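Local coordinates for phospho-2-dehydro-3-deoxyheptonate aldolase (Francisella tularensis, PDB 3TQK), which probably catalyses the condensation of phosphoenolpyruvate with D-erythrose 4-phosphate to give DAHP, the first step of chorismate biosynthesis, at residues Q286-N291 with V341-G346; K11-A16 with P147-E152. One frame throughout, in Å; residues are numbered along the deposited sequence.

Contact 1 and contact 2 lie on opposite sides of the chain's centre, their own centres about 42 Å apart and their nearest atoms about 25 Å apart, so neither touches the other. Contact 1 (286-291 with 341-346) joins the ends of the last two long helices of an eight-stranded parallel beta/alpha barrel. Contact 2 (11-16 with 147-152) fastens the N-terminal arm to a loop between barrel strands 137-140 and 156-159, close to the second subunit. Both are away from the manganese ion held by Cys58, His266, Glu299 and Asp322. In each, a long polar side chain from one segment bonds to backbone carbonyl oxygens of the other: Arg344 to two in contact 1, Tyr149 to one in contact 2.

Contact 1 (Q286-N291 with V341-G346); sequences QIKHSN and VQVRRG
Arg344 carries the polar part of this contact, reaching from helix 327-344 to the carbonyls of Ile287 and Ser290, near the C-terminal part of helix 276-289. Its CG is anti to the backbone N (chi1 -178°), and a bend at chi3 (-100°) turns the guanidinium so that NE meets Ile287 O at 2.8 Å, on a lone pair in the carbonyl plane. Ser290 O receives a weak bond from NH2 at 3.0 Å and a weaker, longer one from NE. Beyond the two segments NH2 also bonds Ile293 O and NH1 bonds Asp49 O, so arginine suits a place where several carbonyls converge.

These helices are the last two on the outside of a TIM barrel, and the loop of Ser290 and Asn291 leads through Asp292 into strand 293-299.

The guanidinium lies between Ile287 CG2, over one face and 3.6 Å from Arg344 NH2, and Asn291 CA, over the opposite one, both toward its rim. The Asn291 amide stacks obliquely, its plane 29° from the guanidinium.

Apolar contact comes from the beta-branched Val343, whose CG1 meets the aliphatic Lys288 CG at 3.6 Å. Deeper in, Ile287 CG2 faces Val341 CG2 at 4.5 Å, and both side chains also rest on Val51 of strand 51-56.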
loop_
_atom_site.group_PDB
_atom_site.type_symbol
_atom_site.label_atom_id
_atom_site.label_comp_id
_atom_site.label_asym_id
_atom_site.label_seq_id
_atom_site.Cartn_x
_atom_site.Cartn_y
_atom_site.Cartn_z
ATOM N N GLN A 286 7.784 31.885 -5.410
ATOM C CA GLN A 286 6.349 31.617 -5.468
ATOM C C GLN A 286 5.656 32.051 -4.185
ATOM O O GLN A 286 4.605 32.685 -4.232
ATOM C CB GLN A 286 6.066 30.137 -5.714
ATOM C CG GLN A 286 6.272 29.677 -7.138
ATOM C CD GLN A 286 5.929 28.211 -7.297
ATOM O OE1 GLN A 286 4.768 27.825 -7.187
ATOM N NE2 GLN A 286 6.940 27.383 -7.532
ATOM N N ILE A 287 6.250 31.698 -3.047
ATOM C CA ILE A 287 5.709 32.043 -1.729
ATOM C C ILE A 287 5.475 33.545 -1.565
ATOM O O ILE A 287 4.529 33.968 -0.894
ATOM C CB ILE A 287 6.637 31.529 -0.612
ATOM C CG1 ILE A 287 6.473 30.006 -0.471
ATOM C CG2 ILE A 287 6.331 32.221 0.713
ATOM C CD1 ILE A 287 7.534 29.332 0.359
ATOM N N LYS A 288 6.326 34.344 -2.205
ATOM C CA LYS A 288 6.207 35.795 -2.147
ATOM C C LYS A 288 4.925 36.349 -2.779
ATOM O O LYS A 288 4.428 37.390 -2.349
ATOM C CB LYS A 288 7.436 36.434 -2.799
ATOM C CG LYS A 288 8.614 36.512 -1.855
ATOM C CD LYS A 288 9.946 36.086 -2.461
ATOM C CE LYS A 288 10.708 37.195 -3.109
ATOM N NZ LYS A 288 12.161 36.902 -3.011
ATOM N N HIS A 289 4.381 35.655 -3.776
ATOM C CA HIS A 289 3.273 36.197 -4.576
ATOM C C HIS A 289 1.963 35.395 -4.526
ATOM O O HIS A 289 0.977 35.763 -5.172
ATOM C CB HIS A 289 3.741 36.358 -6.023
ATOM C CG HIS A 289 4.819 37.386 -6.188
ATOM N ND1 HIS A 289 6.084 37.075 -6.640
ATOM C CD2 HIS A 289 4.824 38.720 -5.943
ATOM C CE1 HIS A 289 6.817 38.175 -6.681
ATOM N NE2 HIS A 289 6.077 39.186 -6.260
ATOM N N SER A 290 1.951 34.317 -3.748
ATOM C CA SER A 290 0.793 33.449 -3.628
ATOM C C SER A 290 0.849 32.708 -2.288
ATOM O O SER A 290 1.926 32.386 -1.796
ATOM C CB SER A 290 0.775 32.462 -4.795
ATOM O OG SER A 290 -0.167 31.428 -4.602
ATOM N N ASN A 291 -0.319 32.464 -1.698
ATOM C CA ASN A 291 -0.419 31.744 -0.442
ATOM C C ASN A 291 -0.742 30.256 -0.684
ATOM O O ASN A 291 -1.129 29.560 0.245
ATOM C CB ASN A 291 -1.476 32.397 0.478
ATOM C CG ASN A 291 -0.976 33.700 1.148
ATOM O OD1 ASN A 291 -0.274 34.495 0.539
ATOM N ND2 ASN A 291 -1.364 33.915 2.398
ATOM N N VAL A 341 8.510 34.808 3.323
ATOM C CA VAL A 341 7.305 35.092 4.096
ATOM C C VAL A 341 7.193 36.590 4.396
ATOM O O VAL A 341 6.112 37.173 4.261
ATOM C CB VAL A 341 7.255 34.280 5.407
ATOM C CG1 VAL A 341 6.095 34.744 6.302
ATOM C CG2 VAL A 341 7.124 32.794 5.101
ATOM N N GLN A 342 8.298 37.223 4.774
ATOM C CA GLN A 342 8.260 38.662 5.069
ATOM C C GLN A 342 7.739 39.474 3.867
ATOM O O GLN A 342 6.910 40.371 4.031
ATOM C CB GLN A 342 9.629 39.165 5.535
ATOM C CG GLN A 342 10.019 38.628 6.913
ATOM C CD GLN A 342 11.515 38.654 7.170
ATOM O OE1 GLN A 342 12.247 39.397 6.534
ATOM N NE2 GLN A 342 11.968 37.843 8.113
ATOM N N VAL A 343 8.196 39.122 2.667
ATOM C CA VAL A 343 7.759 39.794 1.448
ATOM C C VAL A 343 6.319 39.423 1.103
ATOM O O VAL A 343 5.562 40.235 0.561
ATOM C CB VAL A 343 8.695 39.464 0.266
ATOM C CG1 VAL A 343 8.127 39.987 -1.051
ATOM C CG2 VAL A 343 10.082 40.053 0.511
ATOM N N ARG A 344 5.937 38.193 1.425
ATOM C CA ARG A 344 4.565 37.767 1.232
ATOM C C ARG A 344 3.610 38.704 1.975
ATOM O O ARG A 344 2.575 39.076 1.434
ATOM C CB ARG A 344 4.370 36.327 1.707
ATOM C CG ARG A 344 2.989 35.798 1.485
ATOM C CD ARG A 344 2.796 34.484 2.185
ATOM N NE ARG A 344 2.930 33.343 1.291
ATOM C CZ ARG A 344 2.818 32.080 1.677
ATOM N NH1 ARG A 344 2.593 31.781 2.950
ATOM N NH2 ARG A 344 2.937 31.103 0.779
ATOM N N ARG A 345 3.977 39.103 3.193
ATOM C CA ARG A 345 3.046 39.797 4.087
ATOM C C ARG A 345 2.729 41.261 3.754
ATOM O O ARG A 345 3.620 42.070 3.462
ATOM C CB ARG A 345 3.519 39.707 5.537
ATOM C CG ARG A 345 3.411 38.300 6.117
ATOM C CD ARG A 345 3.329 38.330 7.625
ATOM N NE ARG A 345 3.118 37.000 8.182
ATOM C CZ ARG A 345 4.036 36.277 8.814
ATOM N NH1 ARG A 345 5.268 36.740 9.011
ATOM N NH2 ARG A 345 3.706 35.084 9.278
ATOM N N GLY A 346 1.424 41.550 3.834
ATOM C CA GLY A 346 0.849 42.860 3.672
ATOM C C GLY A 346 0.386 43.335 5.027
ATOM O O GLY A 346 -0.035 42.525 5.870
ATOM O OXT GLY A 346 0.449 44.568 5.273
#

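Contact 2 (K11-A16 with P147-E152); sequences KVLIPA and PQYFAE
The backbones come closest where Ala16, the first residue of helix 16-22, passes Tyr149, with 4.8 Å between Ala16 CA and Tyr149 CA; residues 11-15 before it are extended, while 147-149 take up helix-like backbone angles but do not form a regular helix. Tyr149 does most of the joining. Its CG is anti to its own carbonyl carbon (chi1 -68°), and the ring reaches over to 14-16, where the hydroxyl at its tip donates a short hydrogen bond to Ile14 O, 2.6 Å from Tyr149 OH. The donor sits 33° above the carbonyl plane of Ile14 and so does not lie on a lone pair, whereas the oxygen itself lies at the edge of the ring, in its plane. A phenol is apt here: it offers a flat apolar face to Ala16 and ends in a donor for a backbone carbonyl.

Within the TIM barrel, 147-152 belongs to the loop between strands 137-140 and 156-159, and the N-terminal arm runs across it. Lys11, at the start of the segment, pairs in an antiparallel ladder with a strand of the second subunit, so the arm links this loop to the dimer interface.

Over the ring face, Ala16 CB makes a CH-pi contact, 3.8 Å from the centroid of the Tyr149 ring and only 8° off its normal. The small methyl lets the helix start lie this near, and it also touches Gln148 O at 3.4 Å from Ala16 CB. At the hydroxyl end Leu13 meets the tyrosine tip to tip, its CG and CD2 both 3.6 Å from Tyr149 OH. Leu120 of helix 116-132 touches both of these side chains.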
loop_
_atom_site.group_PDB
_atom_site.type_symbol
_atom_site.label_atom_id
_atom_site.label_comp_id
_atom_site.label_asym_id
_atom_site.label_seq_id
_atom_site.Cartn_x
_atom_site.Cartn_y
_atom_site.Cartn_z
ATOM N N LYS A 11 7.751 -14.399 16.029
ATOM C CA LYS A 11 8.497 -13.938 17.189
ATOM C C LYS A 11 7.625 -12.975 17.995
ATOM O O LYS A 11 6.665 -12.379 17.464
ATOM C CB LYS A 11 9.799 -13.283 16.742
ATOM C CG LYS A 11 10.670 -14.154 15.828
ATOM C CD LYS A 11 11.963 -13.434 15.472
ATOM C CE LYS A 11 12.916 -14.318 14.677
ATOM N NZ LYS A 11 14.169 -13.595 14.282
ATOM N N VAL A 12 7.950 -12.825 19.276
ATOM C CA VAL A 12 7.154 -11.984 20.169
ATOM C C VAL A 12 7.366 -10.515 19.849
ATOM O O VAL A 12 8.471 -10.091 19.526
ATOM C CB VAL A 12 7.517 -12.239 21.640
ATOM C CG1 VAL A 12 6.795 -11.277 22.550
ATOM C CG2 VAL A 12 7.172 -13.660 22.017
ATOM N N LEU A 13 6.280 -9.756 19.913
ATOM C CA LEU A 13 6.293 -8.297 19.825
ATOM C C LEU A 13 5.710 -7.735 21.130
ATOM O O LEU A 13 4.651 -8.174 21.567
ATOM C CB LEU A 13 5.449 -7.834 18.645
ATOM C CG LEU A 13 5.481 -6.335 18.344
ATOM C CD1 LEU A 13 6.872 -5.879 17.937
ATOM C CD2 LEU A 13 4.462 -5.982 17.253
ATOM N N ILE A 14 6.402 -6.773 21.747
ATOM C CA ILE A 14 5.913 -6.139 22.965
ATOM C C ILE A 14 4.889 -5.064 22.580
ATOM O O ILE A 14 5.199 -4.193 21.761
ATOM C CB ILE A 14 7.052 -5.479 23.787
ATOM C CG1 ILE A 14 8.207 -6.454 24.039
ATOM C CG2 ILE A 14 6.526 -5.009 25.133
ATOM C CD1 ILE A 14 7.805 -7.741 24.740
ATOM N N PRO A 15 3.668 -5.123 23.162
ATOM C CA PRO A 15 2.620 -4.165 22.793
ATOM C C PRO A 15 2.935 -2.749 23.217
ATOM O O PRO A 15 3.698 -2.543 24.158
ATOM C CB PRO A 15 1.375 -4.682 23.507
ATOM C CG PRO A 15 1.832 -5.654 24.501
ATOM C CD PRO A 15 3.176 -6.151 24.091
ATOM N N ALA A 16 2.349 -1.788 22.512
ATOM C CA ALA A 16 2.619 -0.365 22.726
ATOM C C ALA A 16 2.344 0.036 24.156
ATOM O O ALA A 16 3.051 0.880 24.710
ATOM C CB ALA A 16 1.793 0.492 21.759
ATOM N N PRO A 147 2.199 2.736 14.378
ATOM C CA PRO A 147 1.733 4.026 14.893
ATOM C C PRO A 147 1.276 4.065 16.341
ATOM O O PRO A 147 1.406 5.098 16.987
ATOM C CB PRO A 147 0.556 4.355 13.977
ATOM C CG PRO A 147 0.864 3.646 12.720
ATOM C CD PRO A 147 1.466 2.360 13.154
ATOM N N GLN A 148 0.742 2.961 16.856
ATOM C CA GLN A 148 0.301 2.901 18.248
ATOM C C GLN A 148 1.446 3.137 19.224
ATOM O O GLN A 148 1.215 3.542 20.362
ATOM C CB GLN A 148 -0.353 1.548 18.545
ATOM C CG GLN A 148 -1.702 1.348 17.849
ATOM C CD GLN A 148 -2.846 2.183 18.461
ATOM O OE1 GLN A 148 -2.626 3.103 19.273
ATOM N NE2 GLN A 148 -4.076 1.858 18.072
ATOM N N TYR A 149 2.679 2.910 18.771
ATOM C CA TYR A 149 3.844 3.100 19.607
ATOM C C TYR A 149 4.277 4.551 19.785
ATOM O O TYR A 149 5.047 4.842 20.703
ATOM C CB TYR A 149 5.019 2.265 19.073
ATOM C CG TYR A 149 4.783 0.788 19.217
ATOM C CD1 TYR A 149 3.977 0.106 18.322
ATOM C CD2 TYR A 149 5.339 0.080 20.273
ATOM C CE1 TYR A 149 3.735 -1.249 18.459
ATOM C CE2 TYR A 149 5.112 -1.291 20.424
ATOM C CZ TYR A 149 4.308 -1.942 19.517
ATOM O OH TYR A 149 4.078 -3.281 19.649
ATOM N N PHE A 150 3.817 5.463 18.931
ATOM C CA PHE A 150 4.258 6.861 19.045
ATOM C C PHE A 150 3.397 7.949 18.381
ATOM O O PHE A 150 3.823 9.106 18.312
ATOM C CB PHE A 150 5.705 6.987 18.533
ATOM C CG PHE A 150 5.946 6.350 17.188
ATOM C CD1 PHE A 150 6.724 5.218 17.075
ATOM C CD2 PHE A 150 5.400 6.884 16.040
ATOM C CE1 PHE A 150 6.951 4.627 15.841
ATOM C CE2 PHE A 150 5.632 6.290 14.812
ATOM C CZ PHE A 150 6.410 5.160 14.726
ATOM N N ALA A 151 2.200 7.619 17.922
ATOM C CA ALA A 151 1.396 8.583 17.133
ATOM C C ALA A 151 1.011 9.853 17.908
ATOM O O ALA A 151 0.765 10.895 17.297
ATOM C CB ALA A 151 0.136 7.910 16.578
ATOM N N GLU A 152 0.952 9.756 19.238
ATOM C CA GLU A 152 0.635 10.891 20.108
ATOM C C GLU A 152 1.844 11.812 20.352
ATOM O O GLU A 152 1.712 12.837 21.015
ATOM C CB GLU A 152 0.026 10.404 21.451
ATOM C CG GLU A 152 1.024 10.104 22.623
ATOM C CD GLU A 152 1.723 8.735 22.543
ATOM O OE1 GLU A 152 1.942 8.209 21.431
ATOM O OE2 GLU A 152 2.067 8.186 23.612
#